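Putative methyltransferase (Porphyromonas gingivalis, PDB 3LL7) is a putative methyltransferase, probably using S-adenosylmethionine through a Rossmann-like domain, with its substrate and precise function not established. Local coordinates at residues Ile270-Thr275 with Thr299-Ala304; Gln77-Val82 with Leu206-Pro211. All coordinates share one frame; numbering follows the deposited sequence.

How the contacts relate
Both contacts are built on the same large mixed sheet, with their centres about 17 Å apart. Contact 2 lies near the middle of the chain, where the loop before helix 81-86 meets strand 204-209 on the probable cofactor side of the methyltransferase domain. Contact 1 lies further out, where helix 299-304 covers the end of the sheet formed by strands 258-263 and 272-274. The two meet directly: Lys303 NZ of contact 1 is 3.0 Å from Pro211 O of contact 2, a hydrogen bond joining the short helix to the turn after strand 204-209. Along the chain contact 2 closes before contact 1 opens.

Contact 1: Ile270-Thr275 with Thr299-Ala304; sequences IPFIFT and TALLKA
Phe272 and Phe274 meet Leu301 and Ala304 in a buried apolar contact, where short helix 299-304 packs against strand 272-274 at one end of the large mixed sheet. No hydrogen bond crosses between the segments, and the backbones stay well apart, with Phe272 CA 7.8 Å from Leu301 CA. Leu301 reaches in with a single methyl group. Its CD2 sits over one face of the Phe272 ring, 4.1 Å from the ring centroid and 28° off the normal, a CH-pi contact displaced toward the CB side of the ring, where Leu301 CD2 comes within 3.7 Å of Phe272 CG. The two side chains cross at about a right angle. Strand 272-274 pairs antiparallel with strand 258-263, which extends the Rossmann-like methyltransferase sheet past strand 225-233; the helix, within the ferredoxin-like family region, thus joins that region to the sheet. Phe274 uses its ring differently. With CG lying between the backbone N and the carbonyl carbon (chi1 74°), its rim is presented to the last turn of the segment: Phe274 CE2 is 3.7 Å from Ala304 CB, while Ala304 O lies in the ring plane at the edge, 3.3 Å from Phe274 CZ. That places the electropositive C-H rim, rather than the pi cloud, before the carbonyl oxygen. Ala306 and helix 307-314 pack around both phenylalanines, with Val310 meeting Phe272 and Arg313 meeting Phe274. Thr275 OG1 caps Glu278 N at the start of helix 276-281.

Contact 2: Gln77-Val82 with Leu206-Pro211; sequences QSSGAV and LAKLSP
Ser79 and Lys208 bring the two segments together across a wide backbone separation, their CA atoms 10.1 Å apart. Residues 78-80 form an extended connection leading into helix 81-86, with Gly80 at its N-cap position. Residues 206-209 are the end of a strand that runs parallel to strand 166-173 on one flank and antiparallel to strand 236-244 on the other. The Lys208 side chain bridges the distance: CG is anti to the backbone N (chi1 174°), and the nearly extended chain bends at chi3 (139°) to deliver its ammonium group. Lys208 NZ donates a hydrogen bond of 2.9 Å to Ser79 OG, the one close meeting between the segments. That hydroxyl also bonds Asp107 OD1, its stronger partner, while Lys208 NZ forms a salt bridge with Asp170 and a long, weak ion pair with Asp107. The serine and lysine therefore belong to one polar cluster, in which each ties the other to an acidic residue. On the loop itself, Ser78 OG donates to Ser79 O at 3.0 Å, tilted 30° from the carbonyl plane, bracing the peptide beside the Ser79 side chain. Asp107 follows the glycine-rich turn after strand 96-99, and Asp170 begins the DPAR sequence at the end of strand 166-173, positions consistent with the cofactor and substrate cleft of a Rossmann-like class I methyltransferase.

Contact 1: Ile270-Thr275 with Thr299-Ala304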
loop_
_atom_site.group_PDB
_atom_site.type_symbol
_atom_site.label_atom_id
_atom_site.label_comp_id
_atom_site.label_asym_id
_atom_site.label_seq_id
_atom_site.Cartn_x
_atom_site.Cartn_y
_atom_site.Cartn_z
ATOM N N ILE A 270 -3.391 -14.646 5.117
ATOM C CA ILE A 270 -4.220 -15.292 4.103
ATOM C C ILE A 270 -5.131 -14.236 3.430
ATOM O O ILE A 270 -5.768 -13.474 4.136
ATOM C CB ILE A 270 -5.062 -16.388 4.861
ATOM C CG1 ILE A 270 -4.139 -17.396 5.567
ATOM C CG2 ILE A 270 -6.081 -17.053 3.993
ATOM C CD1 ILE A 270 -3.004 -17.928 4.731
ATOM N N PRO A 271 -5.176 -14.170 2.074
ATOM C CA PRO A 271 -6.024 -13.139 1.441
ATOM C C PRO A 271 -7.505 -13.496 1.528
ATOM O O PRO A 271 -7.845 -14.682 1.606
ATOM C CB PRO A 271 -5.601 -13.199 -0.019
ATOM C CG PRO A 271 -5.166 -14.641 -0.240
ATOM C CD PRO A 271 -4.493 -15.024 1.080
ATOM N N PHE A 272 -8.368 -12.486 1.506
ATOM C CA PHE A 272 -9.790 -12.714 1.237
ATOM C C PHE A 272 -9.967 -12.607 -0.275
ATOM O O PHE A 272 -9.733 -11.541 -0.858
ATOM C CB PHE A 272 -10.615 -11.643 1.951
ATOM C CG PHE A 272 -12.080 -11.919 1.952
ATOM C CD1 PHE A 272 -12.670 -12.546 3.050
ATOM C CD2 PHE A 272 -12.855 -11.599 0.845
ATOM C CE1 PHE A 272 -14.018 -12.845 3.065
ATOM C CE2 PHE A 272 -14.242 -11.894 0.846
ATOM C CZ PHE A 272 -14.815 -12.524 1.965
ATOM N N ILE A 273 -10.330 -13.699 -0.931
ATOM C CA ILE A 273 -10.453 -13.667 -2.388
ATOM C C ILE A 273 -11.926 -13.793 -2.780
ATOM O O ILE A 273 -12.637 -14.671 -2.271
ATOM C CB ILE A 273 -9.671 -14.816 -3.023
ATOM C CG1 ILE A 273 -8.207 -14.841 -2.516
ATOM C CG2 ILE A 273 -9.742 -14.774 -4.568
ATOM C CD1 ILE A 273 -7.430 -16.063 -3.064
ATOM N N PHE A 274 -12.377 -12.914 -3.671
ATOM C CA PHE A 274 -13.767 -12.954 -4.134
ATOM C C PHE A 274 -13.849 -12.345 -5.543
ATOM O O PHE A 274 -12.823 -11.967 -6.122
ATOM C CB PHE A 274 -14.700 -12.197 -3.136
ATOM C CG PHE A 274 -14.574 -10.693 -3.202
ATOM C CD1 PHE A 274 -15.652 -9.920 -3.658
ATOM C CD2 PHE A 274 -13.377 -10.035 -2.812
ATOM C CE1 PHE A 274 -15.535 -8.521 -3.739
ATOM C CE2 PHE A 274 -13.267 -8.647 -2.915
ATOM C CZ PHE A 274 -14.362 -7.893 -3.391
ATOM N N THR A 275 -15.064 -12.250 -6.087
ATOM C CA THR A 275 -15.293 -11.605 -7.381
ATOM C C THR A 275 -16.480 -10.675 -7.272
ATOM O O THR A 275 -17.338 -10.844 -6.396
ATOM C CB THR A 275 -15.624 -12.631 -8.487
ATOM O OG1 THR A 275 -16.840 -13.319 -8.156
ATOM C CG2 THR A 275 -14.493 -13.625 -8.655
ATOM N N THR A 299 -9.223 -2.100 6.135
ATOM C CA THR A 299 -9.352 -1.127 5.050
ATOM C C THR A 299 -9.287 -1.730 3.653
ATOM O O THR A 299 -9.887 -1.184 2.715
ATOM C CB THR A 299 -8.297 0.006 5.167
ATOM O OG1 THR A 299 -6.970 -0.523 5.154
ATOM C CG2 THR A 299 -8.540 0.801 6.488
ATOM N N ALA A 300 -8.568 -2.834 3.511
ATOM C CA ALA A 300 -8.447 -3.470 2.190
ATOM C C ALA A 300 -9.781 -4.115 1.810
ATOM O O ALA A 300 -10.195 -4.046 0.633
ATOM C CB ALA A 300 -7.305 -4.504 2.170
ATOM N N LEU A 301 -10.453 -4.735 2.776
ATOM C CA LEU A 301 -11.794 -5.278 2.506
ATOM C C LEU A 301 -12.778 -4.196 2.066
ATOM O O LEU A 301 -13.531 -4.376 1.130
ATOM C CB LEU A 301 -12.376 -6.005 3.703
ATOM C CG LEU A 301 -11.919 -7.463 3.727
ATOM C CD1 LEU A 301 -12.242 -8.037 5.049
ATOM C CD2 LEU A 301 -12.602 -8.301 2.596
ATOM N N LEU A 302 -12.760 -3.076 2.794
ATOM C CA LEU A 302 -13.603 -1.932 2.468
ATOM C C LEU A 302 -13.341 -1.392 1.061
ATOM O O LEU A 302 -14.277 -1.159 0.302
ATOM C CB LEU A 302 -13.407 -0.822 3.521
ATOM C CG LEU A 302 -13.961 -1.128 4.919
ATOM C CD1 LEU A 302 -13.502 -0.033 5.919
ATOM C CD2 LEU A 302 -15.465 -1.262 4.904
ATOM N N LYS A 303 -12.071 -1.195 0.722
ATOM C CA LYS A 303 -11.712 -0.677 -0.592
ATOM C C LYS A 303 -12.100 -1.668 -1.706
ATOM O O LYS A 303 -12.520 -1.243 -2.781
ATOM C CB LYS A 303 -10.206 -0.395 -0.650
ATOM C CG LYS A 303 -9.696 -0.026 -2.056
ATOM C CD LYS A 303 -10.245 1.322 -2.567
ATOM C CE LYS A 303 -9.800 1.584 -3.990
ATOM N NZ LYS A 303 -10.287 2.914 -4.496
ATOM N N ALA A 304 -11.921 -2.974 -1.452
ATOM C CA ALA A 304 -12.235 -4.027 -2.454
ATOM C C ALA A 304 -13.734 -4.138 -2.695
ATOM O O ALA A 304 -14.157 -4.590 -3.742
ATOM C CB ALA A 304 -11.679 -5.400 -1.981
#

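Contact 2: Gln77-Val82 with Leu206-Pro211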
loop_
_atom_site.group_PDB
_atom_site.type_symbol
_atom_site.label_atom_id
_atom_site.label_comp_id
_atom_site.label_asym_id
_atom_site.label_seq_id
_atom_site.Cartn_x
_atom_site.Cartn_y
_atom_site.Cartn_z
ATOM N N GLN A 77 8.457 9.385 -2.414
ATOM C CA GLN A 77 7.594 8.742 -3.422
ATOM C C GLN A 77 7.668 7.210 -3.443
ATOM O O GLN A 77 6.814 6.545 -4.045
ATOM C CB GLN A 77 7.927 9.271 -4.828
ATOM C CG GLN A 77 7.615 10.760 -5.056
ATOM C CD GLN A 77 8.072 11.252 -6.428
ATOM O OE1 GLN A 77 8.735 10.531 -7.186
ATOM N NE2 GLN A 77 7.717 12.488 -6.754
ATOM N N SER A 78 8.692 6.646 -2.809
ATOM C CA SER A 78 8.967 5.221 -2.968
ATOM C C SER A 78 7.969 4.327 -2.230
ATOM O O SER A 78 7.307 4.769 -1.290
ATOM C CB SER A 78 10.380 4.893 -2.497
ATOM O OG SER A 78 10.413 4.742 -1.091
ATOM N N SER A 79 7.876 3.069 -2.669
ATOM C CA SER A 79 7.207 2.012 -1.882
ATOM C C SER A 79 7.789 1.909 -0.453
ATOM O O SER A 79 8.935 2.307 -0.195
ATOM C CB SER A 79 7.330 0.660 -2.584
ATOM O OG SER A 79 6.483 0.579 -3.718
ATOM N N GLY A 80 6.979 1.407 0.479
ATOM C CA GLY A 80 7.476 1.062 1.802
ATOM C C GLY A 80 8.203 -0.267 1.709
ATOM O O GLY A 80 8.216 -0.902 0.655
ATOM N N ALA A 81 8.794 -0.695 2.816
ATOM C CA ALA A 81 9.430 -2.009 2.909
ATOM C C ALA A 81 8.440 -3.191 2.821
ATOM O O ALA A 81 8.722 -4.201 2.169
ATOM C CB ALA A 81 10.257 -2.096 4.220
ATOM N N VAL A 82 7.293 -3.083 3.486
ATOM C CA VAL A 82 6.386 -4.237 3.549
ATOM C C VAL A 82 5.635 -4.539 2.254
ATOM O O VAL A 82 5.498 -5.708 1.885
ATOM C CB VAL A 82 5.440 -4.197 4.768
ATOM C CG1 VAL A 82 6.090 -4.902 5.955
ATOM C CG2 VAL A 82 5.079 -2.773 5.123
ATOM N N LEU A 206 2.737 -6.694 -14.472
ATOM C CA LEU A 206 2.269 -6.392 -13.094
ATOM C C LEU A 206 2.306 -4.871 -12.950
ATOM O O LEU A 206 3.377 -4.266 -13.120
ATOM C CB LEU A 206 3.195 -7.034 -12.059
ATOM C CG LEU A 206 2.789 -6.881 -10.577
ATOM C CD1 LEU A 206 1.424 -7.563 -10.281
ATOM C CD2 LEU A 206 3.890 -7.378 -9.631
ATOM N N ALA A 207 1.149 -4.263 -12.720
ATOM C CA ALA A 207 1.038 -2.816 -12.594
ATOM C C ALA A 207 0.656 -2.467 -11.173
ATOM O O ALA A 207 -0.275 -3.064 -10.608
ATOM C CB ALA A 207 -0.006 -2.271 -13.553
ATOM N N LYS A 208 1.388 -1.518 -10.598
ATOM C CA LYS A 208 1.073 -1.017 -9.269
ATOM C C LYS A 208 0.320 0.275 -9.429
ATOM O O LYS A 208 0.818 1.217 -10.049
ATOM C CB LYS A 208 2.354 -0.746 -8.478
ATOM C CG LYS A 208 2.071 -0.074 -7.123
ATOM C CD LYS A 208 3.410 0.363 -6.515
ATOM C CE LYS A 208 3.336 1.709 -5.878
ATOM N NZ LYS A 208 4.702 2.090 -5.413
ATOM N N LEU A 209 -0.877 0.332 -8.855
ATOM C CA LEU A 209 -1.769 1.467 -9.049
ATOM C C LEU A 209 -2.065 2.169 -7.739
ATOM O O LEU A 209 -1.994 1.564 -6.666
ATOM C CB LEU A 209 -3.074 1.004 -9.688
ATOM C CG LEU A 209 -2.987 0.263 -11.020
ATOM C CD1 LEU A 209 -4.369 -0.278 -11.388
ATOM C CD2 LEU A 209 -2.453 1.179 -12.115
ATOM N N SER A 210 -2.386 3.468 -7.825
ATOM C CA SER A 210 -2.772 4.239 -6.641
ATOM C C SER A 210 -3.993 3.665 -5.922
ATOM O O SER A 210 -4.933 3.242 -6.577
ATOM C CB SER A 210 -3.106 5.671 -7.052
ATOM O OG SER A 210 -3.707 6.344 -5.962
ATOM N N PRO A 211 -4.006 3.693 -4.573
ATOM C CA PRO A 211 -5.234 3.326 -3.857
ATOM C C PRO A 211 -6.457 4.238 -4.152
ATOM O O PRO A 211 -7.557 3.926 -3.711
ATOM C CB PRO A 211 -4.842 3.419 -2.369
ATOM C CG PRO A 211 -3.439 3.682 -2.306
ATOM C CD PRO A 211 -2.955 4.171 -3.653
#